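Local coordinates for competence protein PILN (Thermus thermophilus, PDB 4BHQ) that probably acts in type IV pilus biogenesis as part of an inner-membrane platform, its periplasmic domain forming a dimer, at residues A[124-127]-A[132-135]; A[71-76]-A[115-120]; A[59-64]-A[76-81]. All blocks are in the same frame, centred on the assembly; numbering follows the deposited sequence.

Contact 1 of 3, residues A[124-127]-A[132-135]; sequences AFET and GIEF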
loop_
_atom_site.group_PDB
_atom_site.type_symbol
_atom_site.label_atom_id
_atom_site.label_comp_id
_atom_site.label_asym_id
_atom_site.label_seq_id
_atom_site.Cartn_x
_atom_site.Cartn_y
_atom_site.Cartn_z
ATOM N N ALA A 124 0.433 15.167 3.332
ATOM C CA ALA A 124 1.608 14.308 2.988
ATOM C C ALA A 124 1.817 14.285 1.508
ATOM O O ALA A 124 2.942 14.153 1.028
ATOM C CB ALA A 124 1.418 12.849 3.502
ATOM N N PHE A 125 0.717 14.333 0.724
ATOM C CA PHE A 125 0.903 14.216 -0.723
ATOM C C PHE A 125 1.067 15.574 -1.441
ATOM O O PHE A 125 1.150 15.628 -2.652
ATOM C CB PHE A 125 -0.263 13.398 -1.323
ATOM C CG PHE A 125 -0.202 11.947 -0.905
ATOM C CD1 PHE A 125 0.645 11.061 -1.555
ATOM C CD2 PHE A 125 -0.896 11.505 0.246
ATOM C CE1 PHE A 125 0.708 9.710 -1.145
ATOM C CE2 PHE A 125 -0.828 10.188 0.647
ATOM C CZ PHE A 125 -0.011 9.287 -0.013
ATOM N N GLU A 126 1.098 16.657 -0.680
ATOM C CA GLU A 126 1.276 17.975 -1.278
ATOM C C GLU A 126 2.680 18.513 -1.099
ATOM O O GLU A 126 3.106 19.340 -1.864
ATOM C CB GLU A 126 0.282 18.954 -0.653
ATOM C CG GLU A 126 -1.068 18.819 -1.270
ATOM C CD GLU A 126 -2.042 19.853 -0.755
ATOM O OE1 GLU A 126 -1.735 20.540 0.278
ATOM O OE2 GLU A 126 -3.128 19.964 -1.426
ATOM N N THR A 127 3.381 18.021 -0.089
ATOM C CA THR A 127 4.663 18.526 0.272
ATOM C C THR A 127 5.745 17.677 -0.376
ATOM O O THR A 127 6.900 17.757 0.029
ATOM C CB THR A 127 4.865 18.508 1.809
ATOM O OG1 THR A 127 4.767 17.165 2.289
ATOM C CG2 THR A 127 3.810 19.380 2.545
ATOM N N GLY A 132 1.195 14.555 -6.237
ATOM C CA GLY A 132 0.145 15.548 -6.132
ATOM C C GLY A 132 -1.065 14.797 -5.600
ATOM O O GLY A 132 -1.117 13.550 -5.657
ATOM N N ILE A 133 -2.037 15.531 -5.094
ATOM C CA ILE A 133 -3.283 14.901 -4.635
ATOM C C ILE A 133 -4.470 15.755 -5.093
ATOM O O ILE A 133 -4.408 17.004 -5.041
ATOM C CB ILE A 133 -3.244 14.675 -3.116
ATOM C CG1 ILE A 133 -4.508 13.928 -2.658
ATOM C CG2 ILE A 133 -3.050 16.005 -2.363
ATOM C CD1 ILE A 133 -4.452 13.298 -1.272
ATOM N N GLU A 134 -5.525 15.108 -5.564
ATOM C CA GLU A 134 -6.804 15.803 -5.723
ATOM C C GLU A 134 -7.808 15.228 -4.775
ATOM O O GLU A 134 -8.247 14.083 -4.953
ATOM C CB GLU A 134 -7.288 15.753 -7.184
ATOM C CG GLU A 134 -8.658 16.402 -7.302
ATOM C CD GLU A 134 -8.952 16.968 -8.691
ATOM O OE1 GLU A 134 -9.403 16.191 -9.569
ATOM O OE2 GLU A 134 -8.752 18.202 -8.860
ATOM N N PHE A 135 -8.125 16.004 -3.734
ATOM C CA PHE A 135 -9.119 15.637 -2.720
ATOM C C PHE A 135 -10.528 15.772 -3.276
ATOM O O PHE A 135 -10.942 16.889 -3.583
ATOM C CB PHE A 135 -8.873 16.529 -1.505
ATOM C CG PHE A 135 -9.934 16.370 -0.401
ATOM C CD1 PHE A 135 -10.198 15.134 0.146
ATOM C CD2 PHE A 135 -10.688 17.488 0.023
ATOM C CE1 PHE A 135 -11.121 14.998 1.158
ATOM C CE2 PHE A 135 -11.637 17.352 1.010
ATOM C CZ PHE A 135 -11.849 16.093 1.588
HETATM O O HOH W 1 -4.200 19.293 -3.985
#
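E126 OE2 and I133 O are tied together by one water, which gives a 2.9 Å hydrogen bond to E126 OE2 and an unusually short one, 2.5 Å, to I133 O. The two residues also touch directly: E126 CG rests 3.6 Å from I133 CG2, the side chains meeting at about a right angle, so the aliphatic part of the glutamate shields the branch while its carboxylate stays at the surface. This suits glutamate to an exposed turn position. The extended chain beyond CG (chi2 -175°) carries the acid past the methyl to the water.

Deeper in, F125 CB packs on I133 CB at 3.7 Å. With CG1 of I133 anti to the backbone N (chi1 -176°), CG2 touches E126 CG and F125 CB, while the other branch brings CD1 obliquely to the phenyl ring of F125, whose far end leads away from the strand; the two branches of this beta-branched residue together fill the corner. Behind it, F125 O approaches G132 CA at 3.6 Å.

The F125 ring meets that of F60 of the second subunit, and I133 also packs on I122 and on V153 of the neighbouring strand. The turn thus brings the chain from helix 115-124 into edge strand 131-141, the second half of a beta-alpha-beta crossover, consistent with a circularly permuted ferredoxin-like fold.

Contact 2 of 3, residues A[71-76]-A[115-120]; sequences LEVALR and REALVR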
loop_
_atom_site.group_PDB
_atom_site.type_symbol
_atom_site.label_atom_id
_atom_site.label_comp_id
_atom_site.label_asym_id
_atom_site.label_seq_id
_atom_site.Cartn_x
_atom_site.Cartn_y
_atom_site.Cartn_z
ATOM N N LEU A 71 -4.192 3.087 13.600
ATOM C CA LEU A 71 -4.375 3.299 12.159
ATOM C C LEU A 71 -5.318 4.490 11.951
ATOM O O LEU A 71 -6.528 4.299 11.876
ATOM C CB LEU A 71 -4.979 2.017 11.544
ATOM C CG LEU A 71 -5.101 1.951 10.016
ATOM C CD1 LEU A 71 -3.704 2.010 9.407
ATOM C CD2 LEU A 71 -5.815 0.654 9.663
ATOM N N GLU A 72 -4.798 5.700 11.844
ATOM C CA GLU A 72 -5.691 6.842 11.844
ATOM C C GLU A 72 -6.398 7.057 10.503
ATOM O O GLU A 72 -7.418 7.725 10.455
ATOM C CB GLU A 72 -4.983 8.133 12.355
ATOM C CG GLU A 72 -3.752 8.572 11.548
ATOM C CD GLU A 72 -3.266 9.987 11.957
ATOM O OE1 GLU A 72 -3.540 10.393 13.124
ATOM O OE2 GLU A 72 -2.701 10.718 11.100
ATOM N N VAL A 73 -5.814 6.521 9.446
ATOM C CA VAL A 73 -6.407 6.437 8.112
ATOM C C VAL A 73 -6.370 5.002 7.595
ATOM O O VAL A 73 -5.286 4.374 7.456
ATOM C CB VAL A 73 -5.711 7.361 7.118
ATOM C CG1 VAL A 73 -6.240 7.110 5.698
ATOM C CG2 VAL A 73 -5.981 8.835 7.519
ATOM N N ALA A 74 -7.546 4.450 7.341
ATOM C CA ALA A 74 -7.620 3.088 6.759
ATOM C C ALA A 74 -8.078 3.159 5.334
ATOM O O ALA A 74 -9.096 3.821 5.022
ATOM C CB ALA A 74 -8.567 2.242 7.600
ATOM N N LEU A 75 -7.385 2.456 4.434
ATOM C CA LEU A 75 -7.825 2.461 3.053
ATOM C C LEU A 75 -8.808 1.307 2.802
ATOM O O LEU A 75 -8.653 0.226 3.343
ATOM C CB LEU A 75 -6.595 2.464 2.099
ATOM C CG LEU A 75 -5.652 3.691 2.380
ATOM C CD1 LEU A 75 -4.372 3.576 1.612
ATOM C CD2 LEU A 75 -6.384 4.965 1.899
ATOM N N ARG A 76 -9.778 1.529 1.909
ATOM C CA ARG A 76 -10.766 0.547 1.537
ATOM C C ARG A 76 -10.606 0.141 0.098
ATOM O O ARG A 76 -11.049 -0.965 -0.334
ATOM C CB ARG A 76 -12.202 1.102 1.740
ATOM C CG ARG A 76 -12.464 1.418 3.180
ATOM C CD ARG A 76 -12.394 0.025 3.975
ATOM N NE ARG A 76 -12.549 0.314 5.392
ATOM C CZ ARG A 76 -12.047 -0.423 6.358
ATOM N NH1 ARG A 76 -11.315 -1.540 6.037
ATOM N NH2 ARG A 76 -12.333 -0.094 7.581
ATOM N N ARG A 115 -10.952 14.548 11.532
ATOM C CA ARG A 115 -10.722 15.611 10.491
ATOM C C ARG A 115 -9.213 15.873 10.373
ATOM O O ARG A 115 -8.659 16.040 9.283
ATOM C CB ARG A 115 -11.509 16.955 10.797
ATOM C CG ARG A 115 -11.403 17.537 12.241
ATOM C CD ARG A 115 -11.647 19.145 12.638
ATOM N NE ARG A 115 -10.429 20.035 12.261
ATOM C CZ ARG A 115 -9.348 20.409 12.987
ATOM N NH1 ARG A 115 -9.001 20.185 14.310
ATOM N NH2 ARG A 115 -8.501 21.032 12.259
ATOM N N GLU A 116 -8.549 15.897 11.529
ATOM C CA GLU A 116 -7.098 16.216 11.594
ATOM C C GLU A 116 -6.267 15.064 10.908
ATOM O O GLU A 116 -5.303 15.335 10.218
ATOM C CB GLU A 116 -6.714 16.355 13.112
ATOM C CG GLU A 116 -7.374 17.630 13.782
ATOM C CD GLU A 116 -8.792 17.342 14.406
ATOM O OE1 GLU A 116 -9.380 16.235 14.257
ATOM O OE2 GLU A 116 -9.372 18.245 15.091
ATOM N N ALA A 117 -6.669 13.807 11.083
ATOM C CA ALA A 117 -5.970 12.670 10.392
ATOM C C ALA A 117 -6.113 12.794 8.879
ATOM O O ALA A 117 -5.183 12.584 8.125
ATOM C CB ALA A 117 -6.610 11.385 10.855
ATOM N N LEU A 118 -7.313 13.206 8.437
ATOM C CA LEU A 118 -7.569 13.403 6.984
ATOM C C LEU A 118 -6.682 14.533 6.429
ATOM O O LEU A 118 -6.043 14.401 5.371
ATOM C CB LEU A 118 -9.066 13.732 6.765
ATOM C CG LEU A 118 -9.433 14.059 5.310
ATOM C CD1 LEU A 118 -9.002 12.929 4.367
ATOM C CD2 LEU A 118 -10.941 14.291 5.276
ATOM N N VAL A 119 -6.635 15.638 7.153
ATOM C CA VAL A 119 -5.774 16.759 6.722
ATOM C C VAL A 119 -4.291 16.368 6.667
ATOM O O VAL A 119 -3.601 16.683 5.699
ATOM C CB VAL A 119 -5.959 17.992 7.680
ATOM C CG1 VAL A 119 -4.927 19.025 7.392
ATOM C CG2 VAL A 119 -7.356 18.569 7.514
ATOM N N ARG A 120 -3.806 15.669 7.681
ATOM C CA ARG A 120 -2.397 15.138 7.613
ATOM C C ARG A 120 -2.146 14.223 6.412
ATOM O O ARG A 120 -1.089 14.286 5.788
ATOM C CB ARG A 120 -2.046 14.370 8.887
ATOM C CG ARG A 120 -1.960 15.266 10.148
ATOM C CD ARG A 120 -1.372 14.528 11.377
ATOM N NE ARG A 120 -2.294 13.528 11.942
ATOM C CZ ARG A 120 -3.124 13.793 12.963
ATOM N NH1 ARG A 120 -3.156 14.997 13.534
ATOM N NH2 ARG A 120 -3.929 12.866 13.447
HETATM O O HOH W 2 -3.111 10.536 8.434
#
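E72 lays its aliphatic chain over the methyl of A117, with E72 CB 3.9 Å from A117 CB, and then reaches on to R120, one helical turn further along. Alanine suits the spot because its small side chain lets the glutamate pass close to the helix surface. The grip on R120 is side-on and uses two nitrogens. R120 NE gives a nearly straight bond (165°) to the syn lone pair of E72 OE2 at 3.0 Å, lying in the guanidinium plane, whereas R120 NH2 meets E72 OE1 at 2.5 Å, tilted from both planes. Carboxylate and guanidinium are nearly coplanar, 22° apart.

The arginine gets there by bending at chi3 (-72°), which folds the guanidinium back over its own helix so that one face lies above E116 O. E72 OE2 has a second donor, a water that also bonds to A117 O, fastening the acid to the helix backbone as well. Losing the carboxylate to an alanine here would probably leave R120 without its mate and free to turn, and the bridging water without one of its acceptors.

Below the polar layer, V73 CG2 lies 4.2 Å from A117 CB, and the buried valine continues onto F149, which L118 of the helix also touches. A bidentate, side-on salt bridge at the surface over an apolar floor thus joins the start of edge strand 73-82 to the crossover helix 115-124, helix packed on sheet in a manner consistent with a circularly permuted ferredoxin-like fold.

Contact 3 of 3, residues A[59-64]-A[76-81]; sequences AFINQI and RSVSAR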
loop_
_atom_site.group_PDB
_atom_site.type_symbol
_atom_site.label_atom_id
_atom_site.label_comp_id
_atom_site.label_asym_id
_atom_site.label_seq_id
_atom_site.Cartn_x
_atom_site.Cartn_y
_atom_site.Cartn_z
ATOM N N ALA A 59 -6.013 -3.674 1.957
ATOM C CA ALA A 59 -5.861 -4.489 3.149
ATOM C C ALA A 59 -4.380 -4.649 3.525
ATOM O O ALA A 59 -4.026 -4.574 4.700
ATOM C CB ALA A 59 -6.466 -5.928 2.911
ATOM N N PHE A 60 -3.538 -4.894 2.533
ATOM C CA PHE A 60 -2.067 -5.010 2.783
ATOM C C PHE A 60 -1.526 -3.748 3.399
ATOM O O PHE A 60 -0.789 -3.768 4.408
ATOM C CB PHE A 60 -1.332 -5.276 1.427
ATOM C CG PHE A 60 0.182 -5.130 1.543
ATOM C CD1 PHE A 60 0.936 -6.069 2.302
ATOM C CD2 PHE A 60 0.829 -4.017 1.018
ATOM C CE1 PHE A 60 2.339 -5.883 2.480
ATOM C CE2 PHE A 60 2.197 -3.850 1.184
ATOM C CZ PHE A 60 2.953 -4.790 1.923
ATOM N N ILE A 61 -1.896 -2.591 2.822
ATOM C CA ILE A 61 -1.437 -1.316 3.366
ATOM C C ILE A 61 -1.931 -1.079 4.791
ATOM O O ILE A 61 -1.167 -0.646 5.638
ATOM C CB ILE A 61 -1.848 -0.153 2.451
ATOM C CG1 ILE A 61 -1.072 -0.327 1.069
ATOM C CG2 ILE A 61 -1.468 1.187 3.157
ATOM C CD1 ILE A 61 -1.545 0.631 -0.040
ATOM N N ASN A 62 -3.188 -1.432 5.069
ATOM C CA ASN A 62 -3.713 -1.257 6.401
ATOM C C ASN A 62 -3.042 -2.176 7.415
ATOM O O ASN A 62 -3.102 -1.906 8.636
ATOM C CB ASN A 62 -5.238 -1.567 6.424
ATOM C CG ASN A 62 -6.059 -0.534 5.693
ATOM O OD1 ASN A 62 -5.591 0.591 5.416
ATOM N ND2 ASN A 62 -7.254 -0.922 5.298
ATOM N N GLN A 63 -2.444 -3.288 6.936
ATOM C CA GLN A 63 -1.778 -4.236 7.873
ATOM C C GLN A 63 -0.370 -3.783 8.320
ATOM O O GLN A 63 0.199 -4.283 9.319
ATOM C CB GLN A 63 -1.753 -5.619 7.240
ATOM C CG GLN A 63 -1.501 -6.743 8.224
ATOM C CD GLN A 63 -2.629 -6.887 9.252
ATOM O OE1 GLN A 63 -3.769 -6.455 9.019
ATOM N NE2 GLN A 63 -2.316 -7.518 10.364
ATOM N N ILE A 64 0.235 -2.878 7.550
ATOM C CA ILE A 64 1.563 -2.386 7.868
ATOM C C ILE A 64 1.523 -1.700 9.216
ATOM O O ILE A 64 0.744 -0.823 9.425
ATOM C CB ILE A 64 2.094 -1.446 6.755
ATOM C CG1 ILE A 64 2.244 -2.213 5.428
ATOM C CG2 ILE A 64 3.412 -0.814 7.178
ATOM C CD1 ILE A 64 2.563 -1.286 4.268
ATOM N N ARG A 76 -9.778 1.529 1.909
ATOM C CA ARG A 76 -10.766 0.547 1.537
ATOM C C ARG A 76 -10.606 0.141 0.098
ATOM O O ARG A 76 -11.049 -0.965 -0.334
ATOM C CB ARG A 76 -12.202 1.102 1.740
ATOM C CG ARG A 76 -12.464 1.418 3.180
ATOM C CD ARG A 76 -12.394 0.025 3.975
ATOM N NE ARG A 76 -12.549 0.314 5.392
ATOM C CZ ARG A 76 -12.047 -0.423 6.358
ATOM N NH1 ARG A 76 -11.315 -1.540 6.037
ATOM N NH2 ARG A 76 -12.333 -0.094 7.581
ATOM N N SER A 77 -9.998 1.020 -0.689
ATOM C CA SER A 77 -9.734 0.686 -2.091
ATOM C C SER A 77 -8.588 1.513 -2.568
ATOM O O SER A 77 -8.525 2.720 -2.318
ATOM C CB SER A 77 -11.002 0.941 -2.969
ATOM O OG SER A 77 -10.666 0.640 -4.332
ATOM N N VAL A 78 -7.637 0.868 -3.220
ATOM C CA VAL A 78 -6.530 1.595 -3.831
ATOM C C VAL A 78 -6.337 1.051 -5.244
ATOM O O VAL A 78 -5.807 -0.076 -5.422
ATOM C CB VAL A 78 -5.212 1.371 -3.048
ATOM C CG1 VAL A 78 -4.062 2.076 -3.776
ATOM C CG2 VAL A 78 -5.318 1.847 -1.563
ATOM N N SER A 79 -6.727 1.826 -6.247
ATOM C CA SER A 79 -6.621 1.365 -7.645
ATOM C C SER A 79 -5.528 2.192 -8.299
ATOM O O SER A 79 -5.318 3.331 -7.965
ATOM C CB SER A 79 -7.961 1.560 -8.401
ATOM O OG SER A 79 -7.988 2.875 -8.969
ATOM N N ALA A 80 -4.770 1.611 -9.188
ATOM C CA ALA A 80 -3.674 2.302 -9.853
ATOM C C ALA A 80 -3.914 2.262 -11.348
ATOM O O ALA A 80 -4.523 1.327 -11.848
ATOM C CB ALA A 80 -2.357 1.586 -9.503
ATOM N N ARG A 81 -3.422 3.268 -12.073
ATOM C CA ARG A 81 -3.467 3.190 -13.525
ATOM C C ARG A 81 -2.347 4.046 -14.101
ATOM O O ARG A 81 -1.964 5.035 -13.506
ATOM C CB ARG A 81 -4.829 3.625 -14.096
ATOM C CG ARG A 81 -5.074 5.136 -14.008
ATOM C CD ARG A 81 -6.430 5.509 -14.653
ATOM N NE ARG A 81 -6.720 6.915 -14.500
ATOM C CZ ARG A 81 -6.657 7.791 -15.491
ATOM N NH1 ARG A 81 -6.348 7.394 -16.737
ATOM N NH2 ARG A 81 -6.870 9.047 -15.228
#
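The C-terminal part of helix 53-63 faces strand 73-82 where that strand turns a corner at R76 and is broken by a classic beta bulge, R76 and S77 both facing Q109. The backbone of R76 departs from strand values, as expected at the first position of such a bulge. Here the first helix of a domain consistent with a circularly permuted ferredoxin-like fold packs against an edge strand of the antiparallel sheet.

The apolar part is a single light touch: I61 CD1 stands 4.2 Å from V78 CG2. Isoleucine suits the helix side because its longer branch, extended at chi2, reaches toward the strand, and it leans on L75 too; the shorter, beta-branched valine suits a strand and is buried further by F106, L108 and L57.

Near the bulge, N62 and R76 approach without bonding. Each has its stronger partner in another direction: N62 ND2 donates to L75 O, just ahead of the bulge, and R76 NE pairs with E111. An amide can thus hold the backbone before the corner, while an arginine, long and exposed, bends at chi2 (-64°) to bring its tip back past N62. A bound magnesium ion lies about 4 Å from the R76 side chain.

The same helical turn looks to the dimer partner, where F60 stacks on F106 of the second subunit and Q63 NE2 donates to A124 O of that subunit. At the R76 end, the N62 amide and the guanidinium stand nearly perpendicular, 84° apart, with N62 ND2 4.2 Å from R76 NH1.

All three contacts belong to one four-stranded antiparallel sheet and its helices. Along the chain, contacts 2 and 3 interleave: 59-64, then 71-76 and 76-81 sharing R76, then 115-120; contact 1 follows after both have closed. Contacts 2 and 3 join helices 115-124 and 53-63 to strand 73-82, their centres about 13 Å apart, and meet through N62 and L75. Contact 1, which packs the loop after helix 115-124 on strand 131-141, lies about 13 Å from contact 2, centre to centre, touching it through F135 and L118, and about 17 Å from contact 3, on the opposite side of the chain's centre. Each contact reaches the second subunit, consistent with a dimerization domain.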